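Local atomic coordinates of putative sugar kinase PH1459 (Pyrococcus horikoshii, PDB entry 3EWM), a protein that probably phosphorylates a sugar, perhaps fructose, at the expense of ATP, as expected of a carbohydrate kinase of the PfkB family. Residues 73-78 and 119-124; 5-10 and 146-151. All coordinates share one frame; numbering follows the deposited sequence.

Contact 1 of 2, residues 73-78 and 119-124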
loop_
_atom_site.group_PDB
_atom_site.type_symbol
_atom_site.label_atom_id
_atom_site.label_comp_id
_atom_site.label_asym_id
_atom_site.label_seq_id
_atom_site.Cartn_x
_atom_site.Cartn_y
_atom_site.Cartn_z
ATOM N N ASN A 73 9.665 -22.092 8.401
ATOM C CA ASN A 73 8.974 -23.341 8.760
ATOM C C ASN A 73 7.628 -23.122 9.402
ATOM O O ASN A 73 7.113 -23.977 10.127
ATOM C CB ASN A 73 9.851 -24.260 9.618
ATOM C CG ASN A 73 11.119 -24.639 8.901
ATOM O OD1 ASN A 73 11.092 -24.929 7.704
ATOM N ND2 ASN A 73 12.248 -24.591 9.611
ATOM N N VAL A 74 7.041 -21.983 9.090
ATOM C CA VAL A 74 5.702 -21.685 9.542
ATOM C C VAL A 74 4.779 -22.288 8.497
ATOM O O VAL A 74 4.925 -22.022 7.302
ATOM C CB VAL A 74 5.474 -20.195 9.665
ATOM C CG1 VAL A 74 3.960 -19.892 10.014
ATOM C CG2 VAL A 74 6.409 -19.644 10.735
ATOM N N ASP A 75 3.855 -23.112 8.971
ATOM C CA ASP A 75 2.837 -23.717 8.132
ATOM C C ASP A 75 2.028 -22.601 7.489
ATOM O O ASP A 75 1.499 -21.731 8.190
ATOM C CB ASP A 75 1.964 -24.628 8.991
ATOM C CG ASP A 75 0.743 -25.162 8.254
ATOM O OD1 ASP A 75 0.779 -25.331 7.010
ATOM O OD2 ASP A 75 -0.256 -25.427 8.959
ATOM N N THR A 76 1.960 -22.610 6.157
ATOM C CA THR A 76 1.284 -21.522 5.429
ATOM C C THR A 76 0.008 -21.994 4.732
ATOM O O THR A 76 -0.634 -21.220 4.008
ATOM C CB THR A 76 2.210 -20.864 4.397
ATOM O OG1 THR A 76 2.727 -21.874 3.534
ATOM C CG2 THR A 76 3.374 -20.127 5.088
ATOM N N ARG A 77 -0.379 -23.244 4.986
ATOM C CA ARG A 77 -1.561 -23.836 4.361
ATOM C C ARG A 77 -2.829 -23.044 4.668
ATOM O O ARG A 77 -3.723 -22.941 3.819
ATOM C CB ARG A 77 -1.743 -25.302 4.769
ATOM C CG ARG A 77 -0.781 -26.313 4.106
ATOM C CD ARG A 77 -0.896 -27.683 4.812
ATOM N NE ARG A 77 -0.889 -27.479 6.265
ATOM C CZ ARG A 77 -1.447 -28.279 7.175
ATOM N NH1 ARG A 77 -2.059 -29.410 6.817
ATOM N NH2 ARG A 77 -1.390 -27.935 8.459
ATOM N N GLY A 78 -2.903 -22.480 5.876
ATOM C CA GLY A 78 -4.046 -21.665 6.275
ATOM C C GLY A 78 -3.984 -20.207 5.819
ATOM O O GLY A 78 -4.792 -19.377 6.254
ATOM N N TRP A 119 -10.186 -25.043 9.400
ATOM C CA TRP A 119 -10.693 -25.481 10.689
ATOM C C TRP A 119 -9.898 -26.631 11.244
ATOM O O TRP A 119 -9.853 -26.832 12.446
ATOM C CB TRP A 119 -12.153 -25.859 10.553
ATOM C CG TRP A 119 -12.957 -24.682 10.192
ATOM C CD1 TRP A 119 -13.521 -24.413 8.981
ATOM C CD2 TRP A 119 -13.273 -23.585 11.039
ATOM N NE1 TRP A 119 -14.182 -23.217 9.024
ATOM C CE2 TRP A 119 -14.044 -22.683 10.280
ATOM C CE3 TRP A 119 -12.981 -23.272 12.371
ATOM C CZ2 TRP A 119 -14.532 -21.484 10.811
ATOM C CZ3 TRP A 119 -13.464 -22.087 12.895
ATOM C CH2 TRP A 119 -14.240 -21.211 12.119
ATOM N N ASP A 120 -9.248 -27.377 10.368
ATOM C CA ASP A 120 -8.380 -28.449 10.809
ATOM C C ASP A 120 -7.210 -27.884 11.592
ATOM O O ASP A 120 -6.882 -28.373 12.666
ATOM C CB ASP A 120 -7.871 -29.245 9.624
ATOM C CG ASP A 120 -8.827 -30.337 9.203
ATOM O OD1 ASP A 120 -9.896 -30.536 9.849
ATOM O OD2 ASP A 120 -8.478 -31.013 8.223
ATOM N N ILE A 121 -6.588 -26.851 11.044
ATOM C CA ILE A 121 -5.499 -26.170 11.740
ATOM C C ILE A 121 -5.957 -25.610 13.093
ATOM O O ILE A 121 -5.300 -25.849 14.119
ATOM C CB ILE A 121 -4.848 -25.073 10.842
ATOM C CG1 ILE A 121 -4.065 -25.740 9.713
ATOM C CG2 ILE A 121 -3.928 -24.155 11.676
ATOM C CD1 ILE A 121 -3.672 -24.813 8.564
ATOM N N VAL A 122 -7.079 -24.894 13.111
ATOM C CA VAL A 122 -7.561 -24.328 14.376
ATOM C C VAL A 122 -7.913 -25.434 15.400
ATOM O O VAL A 122 -7.664 -25.275 16.591
ATOM C CB VAL A 122 -8.716 -23.278 14.218
ATOM C CG1 VAL A 122 -8.702 -22.608 12.837
ATOM C CG2 VAL A 122 -10.082 -23.862 14.531
ATOM N N GLU A 123 -8.461 -26.555 14.935
ATOM C CA GLU A 123 -8.795 -27.646 15.855
ATOM C C GLU A 123 -7.570 -28.400 16.369
ATOM O O GLU A 123 -7.593 -28.954 17.471
ATOM C CB GLU A 123 -9.826 -28.596 15.251
ATOM C CG GLU A 123 -11.239 -27.998 15.262
ATOM C CD GLU A 123 -12.329 -28.979 14.874
ATOM O OE1 GLU A 123 -12.022 -30.108 14.431
ATOM O OE2 GLU A 123 -13.517 -28.605 15.012
ATOM N N GLU A 124 -6.498 -28.393 15.583
ATOM C CA GLU A 124 -5.262 -29.041 15.974
ATOM C C GLU A 124 -4.524 -28.231 17.041
ATOM O O GLU A 124 -3.834 -28.791 17.898
ATOM C CB GLU A 124 -4.355 -29.240 14.752
ATOM C CG GLU A 124 -3.136 -30.116 15.034
ATOM C CD GLU A 124 -2.165 -30.220 13.867
ATOM O OE1 GLU A 124 -2.517 -29.788 12.733
ATOM O OE2 GLU A 124 -1.043 -30.752 14.088
#

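Contact 2 of 2, residues 5-10 and 146-151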
loop_
_atom_site.group_PDB
_atom_site.type_symbol
_atom_site.label_atom_id
_atom_site.label_comp_id
_atom_site.label_asym_id
_atom_site.label_seq_id
_atom_site.Cartn_x
_atom_site.Cartn_y
_atom_site.Cartn_z
ATOM N N ALA A 5 -1.225 -21.968 16.744
ATOM C CA ALA A 5 -1.769 -21.322 15.546
ATOM C C ALA A 5 -1.945 -19.855 15.829
ATOM O O ALA A 5 -2.498 -19.478 16.865
ATOM C CB ALA A 5 -3.092 -21.937 15.135
ATOM N N SER A 6 -1.480 -19.023 14.913
ATOM C CA SER A 6 -1.750 -17.603 15.005
ATOM C C SER A 6 -2.729 -17.211 13.918
ATOM O O SER A 6 -2.729 -17.776 12.817
ATOM C CB SER A 6 -0.464 -16.796 14.897
ATOM O OG SER A 6 0.438 -17.176 15.922
ATOM N N ILE A 7 -3.603 -16.276 14.242
ATOM C CA ILE A 7 -4.585 -15.832 13.275
ATOM C C ILE A 7 -4.666 -14.332 13.290
ATOM O O ILE A 7 -4.793 -13.716 14.342
ATOM C CB ILE A 7 -6.002 -16.502 13.454
ATOM C CG1 ILE A 7 -6.988 -15.970 12.401
ATOM C CG2 ILE A 7 -6.553 -16.347 14.890
ATOM C CD1 ILE A 7 -8.357 -16.656 12.426
ATOM N N GLY A 8 -4.584 -13.743 12.108
ATOM C CA GLY A 8 -4.749 -12.305 11.978
ATOM C C GLY A 8 -3.934 -11.768 10.815
ATOM O O GLY A 8 -3.704 -12.470 9.833
ATOM N N GLU A 9 -3.475 -10.531 10.971
ATOM C CA GLU A 9 -2.888 -9.767 9.904
ATOM C C GLU A 9 -1.537 -10.341 9.469
ATOM O O GLU A 9 -0.692 -10.692 10.298
ATOM C CB GLU A 9 -2.776 -8.280 10.291
ATOM C CG GLU A 9 -1.804 -7.949 11.373
ATOM C CD GLU A 9 -2.346 -8.119 12.781
ATOM O OE1 GLU A 9 -3.372 -8.813 12.973
ATOM O OE2 GLU A 9 -1.693 -7.581 13.708
ATOM N N LEU A 10 -1.381 -10.435 8.158
ATOM C CA LEU A 10 -0.119 -10.794 7.533
ATOM C C LEU A 10 0.033 -9.804 6.420
ATOM O O LEU A 10 -0.853 -9.665 5.548
ATOM C CB LEU A 10 -0.135 -12.239 7.008
ATOM C CG LEU A 10 1.010 -12.687 6.083
ATOM C CD1 LEU A 10 2.373 -12.612 6.768
ATOM C CD2 LEU A 10 0.750 -14.100 5.511
ATOM N N LYS A 146 -15.574 -15.326 15.597
ATOM C CA LYS A 146 -16.172 -16.655 15.478
ATOM C C LYS A 146 -15.171 -17.789 15.652
ATOM O O LYS A 146 -15.452 -18.745 16.345
ATOM C CB LYS A 146 -16.949 -16.774 14.170
ATOM C CG LYS A 146 -18.221 -15.945 14.238
ATOM C CD LYS A 146 -19.111 -16.128 13.032
ATOM C CE LYS A 146 -20.439 -15.436 13.308
ATOM N NZ LYS A 146 -20.274 -13.955 13.382
ATOM N N VAL A 147 -13.997 -17.672 15.051
ATOM C CA VAL A 147 -12.970 -18.706 15.212
ATOM C C VAL A 147 -12.630 -18.908 16.691
ATOM O O VAL A 147 -12.651 -20.034 17.216
ATOM C CB VAL A 147 -11.710 -18.384 14.375
ATOM C CG1 VAL A 147 -10.596 -19.374 14.663
ATOM C CG2 VAL A 147 -12.041 -18.379 12.881
ATOM N N ILE A 148 -12.351 -17.797 17.362
ATOM C CA ILE A 148 -12.009 -17.795 18.776
ATOM C C ILE A 148 -13.142 -18.370 19.635
ATOM O O ILE A 148 -12.901 -19.228 20.463
ATOM C CB ILE A 148 -11.629 -16.363 19.240
ATOM C CG1 ILE A 148 -10.495 -15.794 18.364
ATOM C CG2 ILE A 148 -11.269 -16.337 20.732
ATOM C CD1 ILE A 148 -9.244 -16.704 18.208
ATOM N N LYS A 149 -14.371 -17.909 19.416
ATOM C CA LYS A 149 -15.521 -18.474 20.124
ATOM C C LYS A 149 -15.668 -19.976 19.882
ATOM O O LYS A 149 -15.962 -20.727 20.808
ATOM C CB LYS A 149 -16.802 -17.721 19.764
ATOM C CG LYS A 149 -16.758 -16.266 20.219
ATOM C CD LYS A 149 -18.016 -15.495 19.898
ATOM C CE LYS A 149 -17.895 -14.041 20.430
ATOM N NZ LYS A 149 -18.831 -13.074 19.832
ATOM N N LYS A 150 -15.442 -20.414 18.647
ATOM C CA LYS A 150 -15.555 -21.836 18.296
ATOM C C LYS A 150 -14.569 -22.700 19.082
ATOM O O LYS A 150 -14.924 -23.796 19.541
ATOM C CB LYS A 150 -15.298 -22.043 16.798
ATOM C CG LYS A 150 -15.645 -23.437 16.316
ATOM C CD LYS A 150 -14.579 -23.975 15.401
ATOM C CE LYS A 150 -13.610 -24.904 16.091
ATOM N NZ LYS A 150 -14.200 -26.271 16.225
ATOM N N ILE A 151 -13.335 -22.218 19.226
ATOM C CA ILE A 151 -12.279 -22.997 19.890
ATOM C C ILE A 151 -12.146 -22.784 21.394
ATOM O O ILE A 151 -11.406 -23.518 22.049
ATOM C CB ILE A 151 -10.880 -22.741 19.306
ATOM C CG1 ILE A 151 -10.505 -21.272 19.455
ATOM C CG2 ILE A 151 -10.769 -23.245 17.883
ATOM C CD1 ILE A 151 -9.033 -21.069 19.636
#

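Contact 1 of 2, residues 73-78 and 119-124
OD1 of Asp75 takes two bonds from Arg77, one from its backbone and one from its side chain, and the ion pair so built is the polar surface against which Ile121 packs. The backbone N of Arg77 reaches OD1 of Asp75 at 3.1 Å, well above the carboxylate plane, while Arg77 NE comes from the other face, on the syn side, at 2.8 Å. A second guanidinium nitrogen, Arg77 NH2, binds Asp75 OD2 at 2.8 Å in a nearly straight bond (170°). The carboxylate carbon lies at the edge of the guanidinium and in its plane, while the carboxylate itself is turned, so that NH2 meets OD2 from above its plane. The side-on grip uses NE and NH2 together and restrains rotation of both groups; a bend in the arginine chain (chi3 -45°) turns its end back to the aspartate two residues earlier. Asp75 OD2 has a further partner in Ser51 OG, on strand 49-57.

Ile121 meets this cluster with its longer branch. Its CD1 comes to 3.5 Å from Asp75 OD2, the two side chains coming from opposite directions, and CG1 lies 3.7 Å from Arg77 NH2. Gly78, with no side chain, lets the same CD1 come within 3.6 Å of its backbone N. An isoleucine suits the buried side of the contact, since it also packs on Ile53 of strand 49-57. The bond from Arg77 N to Asp75 OD1 makes residues 75-77 an Asx turn, in the loop that leads into strand 79-82 at one border of the nine-stranded sheet of this ribokinase-like α/β fold.

Contact 2 of 2, residues 5-10 and 146-151
Val147 offers both of its methyls to the end of Ile7: CD1 of Ile7 lies 4.1 Å from Val147 CG2 and almost as near, at 4.2 Å, to Val147 CG1. The two side chains reach toward each other tip to tip, a purely apolar meeting at ordinary van der Waals spacing. Ile7 gains its length from a fully extended branch, with CG1 opposite the backbone N (chi1 179°) and CD1 carried on in the same line (chi2 175°). This matters because the backbones stand well apart, with 9.1 Å between Ile7 CA and Val147 CA. A valine, short and forked, suits the helix side, since its two methyls together receive a single terminal carbon.

Ile148 follows, leaving the helix at a slant to the strand. Its chain is folded (chi2 -52°), which brings CD1 to 4.3 Å from the other branch of Ile7, CG2. The two helix residues therefore divide Ile7 between them: Val147 takes the tip and Ile148 the side methyl. Helix 140-151 belongs to a β-α-β crossover, joining strands 127-131 and 156-160, which are parallel neighbours in the central sheet; strand 3-7 flanks 127-131 on its other side. By touching Ile7 the helix reaches beyond its own pair of strands, and Phe130 of strand 127-131 packs on both Ile7 and Ile148.

Further on, Lys150 turns from the strand to a salt bridge with Glu123 of helix 119-124. Ile151, buried, turns back to the sheet and packs on Val128 of strand 127-131, while its N bonds to Val147 O at 3.0 Å, the helical bond four residues back.

How the contacts relate
Contact 2 is core and contact 1 lies nearer the surface, although both lie against the central sheet and their centres are about 11 Å apart. Contact 2 joins an inner strand to a covering helix by branched aliphatic residues alone, whereas contact 1 sets one buried isoleucine against an ion pair with an exposed arginine. The helices 119-124 and 140-151 tie the two together. Trp119 CH2 rests 3.7 Å from Val147 CG2 and Val122 CG2 lies 3.5 Å from Ile151 CG2, while between the exposed side chains Glu123 OE2 and Lys150 NZ there is a salt bridge of 2.7 Å. Strand 49-57 is shared too: Ile53 packs on Ile121 and on Ile7.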